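Local coordinates for ribulose bisphosphate carboxylase (Hyperthermus butylicus DSM 5456, PDB 6HUN), which probably catalyses the magnesium-dependent addition of carbon dioxide and water to ribulose 1,5-bisphosphate, yielding two molecules of 3-phosphoglycerate in an archaeal AMP degradation pathway, at residues F45-P49 with L94-S98; E138-F142 with K317-M321; V310-L314 with E346-I350; I350-Y356 with E367-I373. Residue numbers count along the deposited sequence, not the author numbering.

Interaction 1. Residues F45-P49 with L94-S98; sequences FRVTP and LGDGS
Residues 45-49 are the extended end of strand 41-49. Residues 94-98 form the tight connection between strands 87-93 and 99-105. The two backbones come closest at Thr48 and Ser98, with CA atoms 4.4 Å apart. The bond from Leu94 N to Ser98 O, 3.0 Å, closes the loop; Gly95 and Gly97 both take positive phi (77° and 100°), and at Gly97 a CB would be jammed against the preceding carbonyl. Asp96, chi1 p, folds back so that its OD1 accepts from Ser98 N at 2.9 Å, an Asx turn, and from Ser98 OG at 2.6 Å. This is the turn of a beta hairpin in the mixed sheet of the RuBisCO N-terminal domain, where 41-49 lies between 99-105 and 132-141. Val47 and Trp99 share backbone hydrogen bonding, and Val47 O also receives a CA-H...O contact from Ser98 CA at 3.1 Å. From the strand, Arg46 extends with chi1 to chi3 all t, which carries its guanidinium to the turn. NE donates to Ser98 OG (3.0 Å, 169°), and NH2 forms a salt bridge with Asp96 OD2 at 2.8 Å; these acceptors lie near the guanidinium plane, while Leu94 CD1 sits over one face, 3.3 Å from Arg46 NE. Thr48 OG1 lies 3.3 Å from Ser98 CB and is hydrogen-bonded to Lys307, and Pro49 CD packs 3.6 Å from Gly97 O.

Interaction 2. Residues E138-F142 with K317-M321; sequences EDVYF and KLARM
Helix 317-321 runs beside strand 138-141 with the short axes 11.0 Å apart at closest approach and their N-to-C directions 37° apart. The nearest CA pairs, Asp139 with Lys317 (8.7 Å) and Phe142 with Met321 (10.0 Å), leave the gap to be bridged by side chains. Lys317 does so first: chi1 and chi2 are t, chi3 is off-well at -99°, and NZ reaches the strand edge, donating to Val140 O at 2.7 Å and forming a salt bridge with Asp139 OD1 at 3.2 Å. A water accepts from Lys317 NZ and donates to Asp139 OD2, 2.6 Å each way, and Gln368 is a further partner of the ammonium. Asp139 OD1 also accepts from Val140 N at 2.7 Å, while CD of Lys317 touches the edge of the Phe142 ring, 3.8 Å from CE2. Leu318, m with chi2 t, brings CD2 to 3.9 Å from Phe142 CZ. One turn after Lys317, Met321 (chi1 m, chi2 t, chi3 p) lies over the ring face: SD is 3.8 Å from the centroid and 30° off the normal, a Met-aromatic contact, and CE is 4.0 Å away and only 4° off it. Glu138 and Asp139 both face Val44, a classic beta bulge. The contact thus joins the N-terminal-domain sheet to the helix between strands 291-295 and 326-328 of the RuBisCO catalytic barrel.

Interaction 3. Residues V310-L314 with E346-I350; sequences VSMFL and EHTRI
Two helices of the beta/alpha barrel meet here, 312-322 and 339-352, which precede and follow barrel strand 326-328. Ser311 is the N-cap of the first: its p rotamer lets OG accept from Leu314 N at 3.1 Å. The CA atoms come nearest at Phe313 and His347, 5.4 Å apart. Phe313 sets its CA-CB bond sideways, and chi1 t lays the ring against helix 346-350. CZ lies 3.5 Å from Ile350 CG1, and Ile350 CG2 sits over the ring face, 4.0 Å from the centroid and 20° off the normal, a CH-pi contact made with Ile350 at chi1 t, chi2 p. CE2 rests 3.6 Å from Glu346 O, and the ring edge of Phe313 meets His347 CD2. Glu346 is m, m, and OE1 forms a salt bridge with Arg349 NH2 at 2.8 Å in its own helix and a hydrogen bond with Tyr356. Met312, chi1 t and chi2 p, has its side chain about 3 Å, between nearest atoms, from that of Arg296, a predicted substrate-binding residue, while its CG stays 3.6 Å from His347 CE1. His347 takes m, with ND1 hydrogen-bonded to Val329 O; on its other nitrogen a water lies 2.8 Å from NE2 and accepts from Phe313 N at 3.1 Å.

Interaction 4. Residues I350-Y356 with E367-I373; sequences IVREQYY and EQPWSNI
The ring of Tyr355, chi1 t, lies over Pro369, whose CB is 3.8 Å from the ring centroid and 14° off the normal, a CH-pi contact; CG of the same proline approaches Tyr355 CZ to 3.7 Å. Beneath this overlap the backbones run antiparallel. Tyr355 and Pro369 form a non-hydrogen-bonded pair with CA atoms 4.3 Å apart, and Tyr356 and Gln368 a hydrogen-bonded pair at 5.0 Å, with Tyr356 N to Gln368 O and Gln368 N to Tyr356 O both 2.9 Å. Past the bridges, Trp370 N donates to Gln354 O, also at 2.9 Å, and a type II turn from Trp370 to Ile373 follows, closed by Ile373 N to Trp370 O (3.0 Å). Trp370, chi1 m, points back at the end of helix 339-352: CZ2 packs 4.0 Å from Ile350 CG1, and CD1 lies 3.3 Å from Glu353 O, Glu353 being the first residue to leave helical angles. Arg320 makes a cation-pi contact with Trp370. Two weak bonds lie farther out, Gln354 NE2 to Ile373 O at 3.4 Å and Tyr355 OH to Glu367 OE2 at 3.3 Å. On the face away from Tyr355 and Pro369, Tyr356 OH bonds Glu346 and Gln368 OE1 accepts from Lys317. Together the segments form a small two-stranded antiparallel beta hairpin, inserted between helix 339-352 and strand 377-380 of the RuBisCO catalytic barrel.

In the fold
Interactions 2 and 3 are fully buried and share helix 312-322, whose side chains meet the N-terminal-domain strand in one and helix 339-352 in the other; their centres lie about 8 Å apart. Interaction 4 shares Ile350 with interaction 3 and is partly exposed, since its hairpin reaches the surface. Arg320 ties 2, 3 and 4 together through the carbonyl O of Ile350, 2.9 Å from its NH1. Interaction 1 stands apart, its centre about 27 Å from the centre of the chain, touching interaction 2 where Arg46 CB packs 3.3 Å from Glu138 OE2. The chemistry follows position: charge pairing at the outer turn, lysine bridging plus sulfur-aromatic packing between domains, largely apolar packing between helices, and backbone pairing in the hairpin.

Interaction 1. Residues F45-P49 with L94-S98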
loop_
_atom_site.group_PDB
_atom_site.type_symbol
_atom_site.label_atom_id
_atom_site.label_comp_id
_atom_site.label_asym_id
_atom_site.label_seq_id
_atom_site.Cartn_x
_atom_site.Cartn_y
_atom_site.Cartn_z
ATOM N N PHE A 45 12.381 13.605 -7.529
ATOM C CA PHE A 45 12.596 13.048 -6.196
ATOM C C PHE A 45 13.174 14.141 -5.323
ATOM O O PHE A 45 13.997 14.927 -5.784
ATOM C CB PHE A 45 13.602 11.877 -6.204
ATOM C CG PHE A 45 13.192 10.696 -7.039
ATOM C CD1 PHE A 45 12.243 9.778 -6.582
ATOM C CD2 PHE A 45 13.827 10.426 -8.231
ATOM C CE1 PHE A 45 11.928 8.641 -7.384
ATOM C CE2 PHE A 45 13.497 9.348 -8.999
ATOM C CZ PHE A 45 12.519 8.441 -8.576
ATOM N N ARG A 46 12.807 14.145 -4.050
ATOM C CA ARG A 46 13.507 14.971 -3.069
ATOM C C ARG A 46 14.416 14.049 -2.252
ATOM O O ARG A 46 13.924 13.158 -1.552
ATOM C CB ARG A 46 12.497 15.705 -2.184
ATOM C CG ARG A 46 13.238 16.562 -1.137
ATOM C CD ARG A 46 12.188 17.369 -0.294
ATOM N NE ARG A 46 12.861 18.360 0.559
ATOM C CZ ARG A 46 12.202 19.328 1.195
ATOM N NH1 ARG A 46 10.877 19.420 1.069
ATOM N NH2 ARG A 46 12.873 20.226 1.941
ATOM N N VAL A 47 15.727 14.223 -2.386
ATOM C CA VAL A 47 16.717 13.226 -1.964
ATOM C C VAL A 47 17.554 13.844 -0.867
ATOM O O VAL A 47 18.146 14.922 -1.063
ATOM C CB VAL A 47 17.634 12.788 -3.129
ATOM C CG1 VAL A 47 18.643 11.718 -2.690
ATOM C CG2 VAL A 47 16.786 12.339 -4.371
ATOM N N THR A 48 17.614 13.160 0.264
ATOM C CA THR A 48 18.529 13.461 1.357
ATOM C C THR A 48 19.573 12.345 1.432
ATOM O O THR A 48 19.286 11.244 1.954
ATOM C CB THR A 48 17.793 13.598 2.686
ATOM O OG1 THR A 48 16.768 14.596 2.581
ATOM C CG2 THR A 48 18.787 13.989 3.796
ATOM N N PRO A 49 20.761 12.561 0.902
ATOM C CA PRO A 49 21.779 11.502 0.932
ATOM C C PRO A 49 22.165 11.195 2.355
ATOM O O PRO A 49 22.134 12.061 3.232
ATOM C CB PRO A 49 22.945 12.112 0.147
ATOM C CG PRO A 49 22.348 13.329 -0.554
ATOM C CD PRO A 49 21.278 13.824 0.327
ATOM N N LEU A 94 18.145 22.294 -2.384
ATOM C CA LEU A 94 17.100 22.974 -1.629
ATOM C C LEU A 94 17.657 23.762 -0.443
ATOM O O LEU A 94 16.886 24.455 0.246
ATOM C CB LEU A 94 16.029 21.980 -1.147
ATOM C CG LEU A 94 15.090 21.414 -2.246
ATOM C CD1 LEU A 94 14.116 20.309 -1.803
ATOM C CD2 LEU A 94 14.284 22.513 -2.956
ATOM N N GLY A 95 18.962 23.650 -0.195
ATOM C CA GLY A 95 19.692 24.389 0.822
ATOM C C GLY A 95 19.503 23.875 2.224
ATOM O O GLY A 95 19.926 24.531 3.180
ATOM N N ASP A 96 18.897 22.708 2.377
ATOM C CA ASP A 96 18.582 22.173 3.684
ATOM C C ASP A 96 19.166 20.784 3.876
ATOM O O ASP A 96 18.809 20.115 4.842
ATOM C CB ASP A 96 17.071 22.114 3.903
ATOM C CG ASP A 96 16.382 21.083 2.999
ATOM O OD1 ASP A 96 16.992 20.682 1.962
ATOM O OD2 ASP A 96 15.267 20.657 3.370
ATOM N N GLY A 97 20.060 20.342 3.006
ATOM C CA GLY A 97 20.517 18.972 3.053
ATOM C C GLY A 97 19.852 18.048 2.048
ATOM O O GLY A 97 20.303 16.892 1.885
ATOM N N SER A 98 18.790 18.507 1.380
ATOM C CA SER A 98 18.095 17.709 0.387
ATOM C C SER A 98 18.128 18.429 -0.956
ATOM O O SER A 98 18.348 19.650 -1.040
ATOM C CB SER A 98 16.649 17.411 0.845
ATOM O OG SER A 98 15.871 18.589 0.798
#

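Interaction 2. Residues E138-F142 with K317-M321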
loop_
_atom_site.group_PDB
_atom_site.type_symbol
_atom_site.label_atom_id
_atom_site.label_comp_id
_atom_site.label_asym_id
_atom_site.label_seq_id
_atom_site.Cartn_x
_atom_site.Cartn_y
_atom_site.Cartn_z
ATOM N N GLU A 138 8.060 13.215 -5.499
ATOM C CA GLU A 138 7.198 14.394 -5.504
ATOM C C GLU A 138 6.169 14.366 -6.653
ATOM O O GLU A 138 5.003 14.767 -6.471
ATOM C CB GLU A 138 8.060 15.663 -5.625
ATOM C CG GLU A 138 9.143 15.846 -4.565
ATOM C CD GLU A 138 8.596 16.317 -3.202
ATOM O OE1 GLU A 138 7.394 16.197 -2.900
ATOM O OE2 GLU A 138 9.417 16.747 -2.360
ATOM N N ASP A 139 6.593 13.919 -7.834
ATOM C CA ASP A 139 5.719 13.910 -8.983
ATOM C C ASP A 139 6.349 13.027 -10.052
ATOM O O ASP A 139 7.557 12.801 -10.060
ATOM C CB ASP A 139 5.541 15.346 -9.538
ATOM C CG ASP A 139 4.321 15.469 -10.469
ATOM O OD1 ASP A 139 3.580 14.455 -10.627
ATOM O OD2 ASP A 139 4.083 16.606 -10.960
ATOM N N VAL A 140 5.524 12.622 -11.011
ATOM C CA VAL A 140 6.000 11.807 -12.139
ATOM C C VAL A 140 5.214 12.283 -13.322
ATOM O O VAL A 140 3.988 12.397 -13.230
ATOM C CB VAL A 140 5.786 10.291 -11.918
ATOM C CG1 VAL A 140 6.243 9.508 -13.162
ATOM C CG2 VAL A 140 6.627 9.809 -10.726
ATOM N N TYR A 141 5.942 12.570 -14.414
ATOM C CA TYR A 141 5.353 12.958 -15.680
ATOM C C TYR A 141 5.183 11.691 -16.488
ATOM O O TYR A 141 6.153 10.927 -16.661
ATOM C CB TYR A 141 6.273 13.912 -16.424
ATOM C CG TYR A 141 5.989 13.898 -17.934
ATOM C CD1 TYR A 141 4.891 14.567 -18.427
ATOM C CD2 TYR A 141 6.783 13.185 -18.814
ATOM C CE1 TYR A 141 4.595 14.597 -19.822
ATOM C CE2 TYR A 141 6.492 13.178 -20.252
ATOM C CZ TYR A 141 5.384 13.889 -20.702
ATOM O OH TYR A 141 5.036 13.935 -22.037
ATOM N N PHE A 142 3.959 11.469 -16.968
ATOM C CA PHE A 142 3.634 10.310 -17.784
ATOM C C PHE A 142 3.478 10.763 -19.228
ATOM O O PHE A 142 2.627 11.623 -19.488
ATOM C CB PHE A 142 2.358 9.639 -17.301
ATOM C CG PHE A 142 2.498 9.069 -15.924
ATOM C CD1 PHE A 142 3.232 7.916 -15.742
ATOM C CD2 PHE A 142 2.005 9.724 -14.844
ATOM C CE1 PHE A 142 3.407 7.385 -14.457
ATOM C CE2 PHE A 142 2.148 9.174 -13.547
ATOM C CZ PHE A 142 2.860 8.030 -13.379
ATOM N N LYS A 317 -2.747 11.679 -8.612
ATOM C CA LYS A 317 -2.550 11.460 -10.046
ATOM C C LYS A 317 -2.642 9.976 -10.411
ATOM O O LYS A 317 -3.297 9.601 -11.400
ATOM C CB LYS A 317 -1.184 12.053 -10.413
ATOM C CG LYS A 317 -0.699 11.684 -11.755
ATOM C CD LYS A 317 0.674 12.305 -11.957
ATOM C CE LYS A 317 0.562 13.542 -12.738
ATOM N NZ LYS A 317 1.865 14.022 -13.288
ATOM N N LEU A 318 -2.068 9.101 -9.590
ATOM C CA LEU A 318 -2.160 7.662 -9.902
ATOM C C LEU A 318 -3.602 7.173 -9.740
ATOM O O LEU A 318 -4.047 6.303 -10.472
ATOM C CB LEU A 318 -1.225 6.863 -8.978
ATOM C CG LEU A 318 0.294 7.147 -9.165
ATOM C CD1 LEU A 318 1.084 6.480 -7.999
ATOM C CD2 LEU A 318 0.763 6.550 -10.429
ATOM N N ALA A 319 -4.318 7.688 -8.731
ATOM C CA ALA A 319 -5.734 7.325 -8.566
ATOM C C ALA A 319 -6.584 7.719 -9.784
ATOM O O ALA A 319 -7.446 6.953 -10.242
ATOM C CB ALA A 319 -6.267 8.007 -7.307
ATOM N N ARG A 320 -6.291 8.873 -10.373
ATOM C CA ARG A 320 -7.014 9.297 -11.557
ATOM C C ARG A 320 -6.672 8.408 -12.752
ATOM O O ARG A 320 -7.553 8.005 -13.514
ATOM C CB ARG A 320 -6.653 10.750 -11.846
ATOM C CG ARG A 320 -7.301 11.226 -13.170
ATOM C CD ARG A 320 -7.100 12.786 -13.308
ATOM N NE ARG A 320 -7.698 13.273 -14.579
ATOM C CZ ARG A 320 -7.566 14.514 -15.059
ATOM N NH1 ARG A 320 -6.837 15.402 -14.393
ATOM N NH2 ARG A 320 -8.131 14.855 -16.229
ATOM N N MET A 321 -5.393 8.074 -12.913
ATOM C CA MET A 321 -5.015 7.128 -13.981
ATOM C C MET A 321 -5.705 5.775 -13.815
ATOM O O MET A 321 -6.242 5.205 -14.779
ATOM C CB MET A 321 -3.493 6.946 -13.937
ATOM C CG MET A 321 -2.764 8.193 -14.341
ATOM S SD MET A 321 -0.998 8.091 -13.914
ATOM C CE MET A 321 -0.767 6.621 -14.883
HETATM O O HOH W 1 2.026 16.560 -12.604
#

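Interaction 3. Residues V310-L314 with E346-I350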
loop_
_atom_site.group_PDB
_atom_site.type_symbol
_atom_site.label_atom_id
_atom_site.label_comp_id
_atom_site.label_asym_id
_atom_site.label_seq_id
_atom_site.Cartn_x
_atom_site.Cartn_y
_atom_site.Cartn_z
ATOM N N VAL A 310 5.760 9.577 -0.360
ATOM C CA VAL A 310 5.156 9.905 -1.673
ATOM C C VAL A 310 4.258 11.121 -1.447
ATOM O O VAL A 310 3.505 11.154 -0.470
ATOM C CB VAL A 310 4.287 8.758 -2.206
ATOM C CG1 VAL A 310 3.800 9.133 -3.672
ATOM C CG2 VAL A 310 5.107 7.394 -2.238
ATOM N N SER A 311 4.301 12.112 -2.337
ATOM C CA SER A 311 3.398 13.241 -2.145
ATOM C C SER A 311 1.965 12.806 -2.396
ATOM O O SER A 311 1.677 11.898 -3.198
ATOM C CB SER A 311 3.756 14.399 -3.116
ATOM O OG SER A 311 3.472 13.908 -4.424
ATOM N N MET A 312 1.025 13.436 -1.669
ATOM C CA MET A 312 -0.373 13.118 -1.926
ATOM C C MET A 312 -0.731 13.529 -3.357
ATOM O O MET A 312 -1.616 12.931 -3.976
ATOM C CB MET A 312 -1.281 13.875 -0.919
ATOM C CG MET A 312 -2.819 13.630 -1.213
ATOM S SD MET A 312 -3.250 11.867 -0.834
ATOM C CE MET A 312 -4.441 11.575 -2.172
ATOM N N PHE A 313 -0.067 14.565 -3.869
ATOM C CA PHE A 313 -0.248 14.961 -5.268
ATOM C C PHE A 313 -0.092 13.751 -6.197
ATOM O O PHE A 313 -0.926 13.512 -7.067
ATOM C CB PHE A 313 0.757 16.073 -5.574
ATOM C CG PHE A 313 0.633 16.666 -6.989
ATOM C CD1 PHE A 313 1.256 16.035 -8.064
ATOM C CD2 PHE A 313 -0.063 17.888 -7.210
ATOM C CE1 PHE A 313 1.211 16.613 -9.398
ATOM C CE2 PHE A 313 -0.127 18.419 -8.483
ATOM C CZ PHE A 313 0.490 17.802 -9.575
ATOM N N LEU A 314 0.983 12.994 -6.036
ATOM C CA LEU A 314 1.220 11.877 -6.948
ATOM C C LEU A 314 0.237 10.735 -6.675
ATOM O O LEU A 314 -0.223 10.043 -7.600
ATOM C CB LEU A 314 2.698 11.466 -6.836
ATOM C CG LEU A 314 3.144 10.208 -7.629
ATOM C CD1 LEU A 314 2.898 10.443 -9.111
ATOM C CD2 LEU A 314 4.599 9.801 -7.419
ATOM N N GLU A 346 -3.293 22.684 -5.604
ATOM C CA GLU A 346 -2.599 21.916 -6.639
ATOM C C GLU A 346 -3.190 20.518 -6.794
ATOM O O GLU A 346 -3.308 20.015 -7.925
ATOM C CB GLU A 346 -1.079 21.869 -6.329
ATOM C CG GLU A 346 -0.457 23.278 -6.494
ATOM C CD GLU A 346 -0.774 23.973 -7.865
ATOM O OE1 GLU A 346 -0.243 23.505 -8.886
ATOM O OE2 GLU A 346 -1.544 24.990 -7.958
ATOM N N HIS A 347 -3.570 19.869 -5.678
ATOM C CA HIS A 347 -4.273 18.576 -5.742
ATOM C C HIS A 347 -5.550 18.656 -6.568
ATOM O O HIS A 347 -5.860 17.739 -7.335
ATOM C CB HIS A 347 -4.703 18.084 -4.380
ATOM C CG HIS A 347 -3.586 17.761 -3.446
ATOM N ND1 HIS A 347 -3.811 17.474 -2.116
ATOM C CD2 HIS A 347 -2.245 17.694 -3.639
ATOM C CE1 HIS A 347 -2.646 17.239 -1.530
ATOM N NE2 HIS A 347 -1.681 17.373 -2.429
ATOM N N THR A 348 -6.370 19.673 -6.313
ATOM C CA THR A 348 -7.606 19.790 -7.107
ATOM C C THR A 348 -7.268 20.033 -8.569
ATOM O O THR A 348 -7.901 19.457 -9.464
ATOM C CB THR A 348 -8.516 20.945 -6.604
ATOM O OG1 THR A 348 -7.947 22.202 -6.975
ATOM C CG2 THR A 348 -8.725 20.867 -5.083
ATOM N N ARG A 349 -6.227 20.835 -8.838
ATOM C CA ARG A 349 -5.900 21.069 -10.241
ATOM C C ARG A 349 -5.444 19.800 -10.924
ATOM O O ARG A 349 -5.854 19.525 -12.054
ATOM C CB ARG A 349 -4.818 22.150 -10.415
ATOM C CG ARG A 349 -5.239 23.567 -10.108
ATOM C CD ARG A 349 -4.016 24.509 -10.264
ATOM N NE ARG A 349 -3.604 24.548 -11.668
ATOM C CZ ARG A 349 -2.348 24.577 -12.124
ATOM N NH1 ARG A 349 -2.142 24.601 -13.442
ATOM N NH2 ARG A 349 -1.305 24.590 -11.290
ATOM N N ILE A 350 -4.616 18.995 -10.258
ATOM C CA ILE A 350 -4.101 17.823 -10.975
ATOM C C ILE A 350 -5.198 16.765 -11.226
ATOM O O ILE A 350 -5.118 16.020 -12.203
ATOM C CB ILE A 350 -2.885 17.213 -10.248
ATOM C CG1 ILE A 350 -2.146 16.208 -11.191
ATOM C CG2 ILE A 350 -3.278 16.470 -8.898
ATOM C CD1 ILE A 350 -1.549 16.904 -12.462
HETATM O O HOH W 2 1.098 16.827 -2.175
#

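Interaction 4. Residues I350-Y356 with E367-I373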
loop_
_atom_site.group_PDB
_atom_site.type_symbol
_atom_site.label_atom_id
_atom_site.label_comp_id
_atom_site.label_asym_id
_atom_site.label_seq_id
_atom_site.Cartn_x
_atom_site.Cartn_y
_atom_site.Cartn_z
ATOM N N ILE A 350 -4.616 18.995 -10.258
ATOM C CA ILE A 350 -4.101 17.823 -10.975
ATOM C C ILE A 350 -5.198 16.765 -11.226
ATOM O O ILE A 350 -5.118 16.020 -12.203
ATOM C CB ILE A 350 -2.885 17.213 -10.248
ATOM C CG1 ILE A 350 -2.146 16.208 -11.191
ATOM C CG2 ILE A 350 -3.278 16.470 -8.898
ATOM C CD1 ILE A 350 -1.549 16.904 -12.462
ATOM N N VAL A 351 -6.232 16.674 -10.390
ATOM C CA VAL A 351 -7.277 15.683 -10.647
ATOM C C VAL A 351 -8.389 16.209 -11.553
ATOM O O VAL A 351 -9.112 15.391 -12.161
ATOM C CB VAL A 351 -7.883 15.109 -9.338
ATOM C CG1 VAL A 351 -6.762 14.550 -8.414
ATOM C CG2 VAL A 351 -8.693 16.164 -8.571
ATOM N N ARG A 352 -8.553 17.554 -11.697
ATOM C CA ARG A 352 -9.667 18.050 -12.504
ATOM C C ARG A 352 -9.246 18.537 -13.878
ATOM O O ARG A 352 -10.092 18.594 -14.772
ATOM C CB ARG A 352 -10.385 19.225 -11.824
ATOM C CG ARG A 352 -11.084 18.816 -10.568
ATOM C CD ARG A 352 -12.143 19.936 -10.317
ATOM N NE ARG A 352 -11.535 21.254 -10.092
ATOM C CZ ARG A 352 -11.944 22.100 -9.140
ATOM N NH1 ARG A 352 -12.897 21.725 -8.308
ATOM N NH2 ARG A 352 -11.375 23.287 -8.970
ATOM N N GLU A 353 -8.027 19.028 -14.042
ATOM C CA GLU A 353 -7.676 19.722 -15.281
ATOM C C GLU A 353 -7.381 18.784 -16.443
ATOM O O GLU A 353 -6.987 17.627 -16.275
ATOM C CB GLU A 353 -6.492 20.621 -15.037
ATOM C CG GLU A 353 -6.947 21.818 -14.228
ATOM C CD GLU A 353 -5.874 22.846 -14.079
ATOM O OE1 GLU A 353 -4.680 22.494 -14.225
ATOM O OE2 GLU A 353 -6.216 23.992 -13.772
ATOM N N GLN A 354 -7.596 19.302 -17.660
ATOM C CA GLN A 354 -7.196 18.521 -18.822
ATOM C C GLN A 354 -5.731 18.713 -19.175
ATOM O O GLN A 354 -5.154 17.868 -19.874
ATOM C CB GLN A 354 -8.074 18.872 -20.047
ATOM C CG GLN A 354 -9.346 18.011 -20.114
ATOM C CD GLN A 354 -9.170 16.590 -19.505
ATOM O OE1 GLN A 354 -9.749 16.301 -18.446
ATOM N NE2 GLN A 354 -8.431 15.696 -20.194
ATOM N N TYR A 355 -5.130 19.803 -18.711
ATOM C CA TYR A 355 -3.737 20.122 -18.993
ATOM C C TYR A 355 -3.203 20.841 -17.758
ATOM O O TYR A 355 -3.436 22.031 -17.581
ATOM C CB TYR A 355 -3.578 20.971 -20.243
ATOM C CG TYR A 355 -2.246 20.755 -20.929
ATOM C CD1 TYR A 355 -1.049 20.819 -20.204
ATOM C CD2 TYR A 355 -2.171 20.472 -22.293
ATOM C CE1 TYR A 355 0.186 20.611 -20.815
ATOM C CE2 TYR A 355 -0.939 20.276 -22.922
ATOM C CZ TYR A 355 0.235 20.344 -22.178
ATOM O OH TYR A 355 1.462 20.139 -22.791
ATOM N N TYR A 356 -2.486 20.112 -16.921
ATOM C CA TYR A 356 -1.907 20.696 -15.725
ATOM C C TYR A 356 -0.568 21.350 -16.040
ATOM O O TYR A 356 0.312 20.712 -16.614
ATOM C CB TYR A 356 -1.709 19.609 -14.645
ATOM C CG TYR A 356 -0.976 20.158 -13.422
ATOM C CD1 TYR A 356 0.408 20.017 -13.285
ATOM C CD2 TYR A 356 -1.667 20.816 -12.398
ATOM C CE1 TYR A 356 1.084 20.515 -12.169
ATOM C CE2 TYR A 356 -1.012 21.338 -11.295
ATOM C CZ TYR A 356 0.364 21.153 -11.167
ATOM O OH TYR A 356 0.998 21.700 -10.089
ATOM N N GLU A 367 4.751 19.489 -15.601
ATOM C CA GLU A 367 3.632 19.710 -16.512
ATOM C C GLU A 367 3.052 18.347 -16.894
ATOM O O GLU A 367 3.800 17.377 -17.013
ATOM C CB GLU A 367 4.158 20.515 -17.711
ATOM C CG GLU A 367 3.481 20.282 -19.001
ATOM C CD GLU A 367 4.120 21.099 -20.099
ATOM O OE1 GLU A 367 4.436 22.298 -19.872
ATOM O OE2 GLU A 367 4.342 20.517 -21.180
ATOM N N GLN A 368 1.696 18.245 -17.048
ATOM C CA GLN A 368 1.035 16.964 -17.327
ATOM C C GLN A 368 -0.229 17.167 -18.181
ATOM O O GLN A 368 -1.273 17.563 -17.648
ATOM C CB GLN A 368 0.682 16.210 -16.035
ATOM C CG GLN A 368 -0.049 14.896 -16.340
ATOM C CD GLN A 368 0.897 13.856 -16.930
ATOM O OE1 GLN A 368 1.776 13.330 -16.216
ATOM N NE2 GLN A 368 0.733 13.549 -18.189
ATOM N N PRO A 369 -0.189 16.855 -19.489
ATOM C CA PRO A 369 -1.449 16.744 -20.247
ATOM C C PRO A 369 -2.178 15.457 -19.884
ATOM O O PRO A 369 -1.579 14.443 -19.519
ATOM C CB PRO A 369 -1.006 16.735 -21.732
ATOM C CG PRO A 369 0.524 16.666 -21.737
ATOM C CD PRO A 369 0.962 16.372 -20.275
ATOM N N TRP A 370 -3.498 15.505 -19.960
ATOM C CA TRP A 370 -4.321 14.369 -19.549
ATOM C C TRP A 370 -5.164 13.876 -20.717
ATOM O O TRP A 370 -6.333 13.509 -20.555
ATOM C CB TRP A 370 -5.217 14.757 -18.371
ATOM C CG TRP A 370 -4.528 14.854 -17.064
ATOM C CD1 TRP A 370 -4.108 15.975 -16.434
ATOM C CD2 TRP A 370 -4.234 13.766 -16.206
ATOM N NE1 TRP A 370 -3.554 15.677 -15.218
ATOM C CE2 TRP A 370 -3.608 14.309 -15.050
ATOM C CE3 TRP A 370 -4.389 12.375 -16.318
ATOM C CZ2 TRP A 370 -3.169 13.518 -14.013
ATOM C CZ3 TRP A 370 -3.967 11.591 -15.230
ATOM C CH2 TRP A 370 -3.371 12.170 -14.117
ATOM N N SER A 371 -4.599 13.923 -21.920
ATOM C CA SER A 371 -5.351 13.489 -23.090
ATOM C C SER A 371 -5.984 12.116 -22.852
ATOM O O SER A 371 -5.306 11.198 -22.368
ATOM C CB SER A 371 -4.391 13.447 -24.275
ATOM O OG SER A 371 -5.078 13.740 -25.453
ATOM N N ASN A 372 -7.300 12.007 -23.089
ATOM C CA ASN A 372 -8.056 10.757 -22.930
ATOM C C ASN A 372 -8.223 10.273 -21.476
ATOM O O ASN A 372 -8.385 9.073 -21.234
ATOM C CB ASN A 372 -7.416 9.625 -23.739
ATOM C CG ASN A 372 -7.261 10.005 -25.190
ATOM O OD1 ASN A 372 -6.193 9.835 -25.781
ATOM N ND2 ASN A 372 -8.312 10.590 -25.750
ATOM N N ILE A 373 -8.108 11.124 -20.473
ATOM C CA ILE A 373 -8.316 10.702 -19.079
ATOM C C ILE A 373 -9.315 11.708 -18.486
ATOM O O ILE A 373 -9.002 12.877 -18.397
ATOM C CB ILE A 373 -7.003 10.701 -18.258
ATOM C CG1 ILE A 373 -5.876 9.834 -18.888
ATOM C CG2 ILE A 373 -7.298 10.290 -16.801
ATOM C CD1 ILE A 373 -6.045 8.384 -18.773
#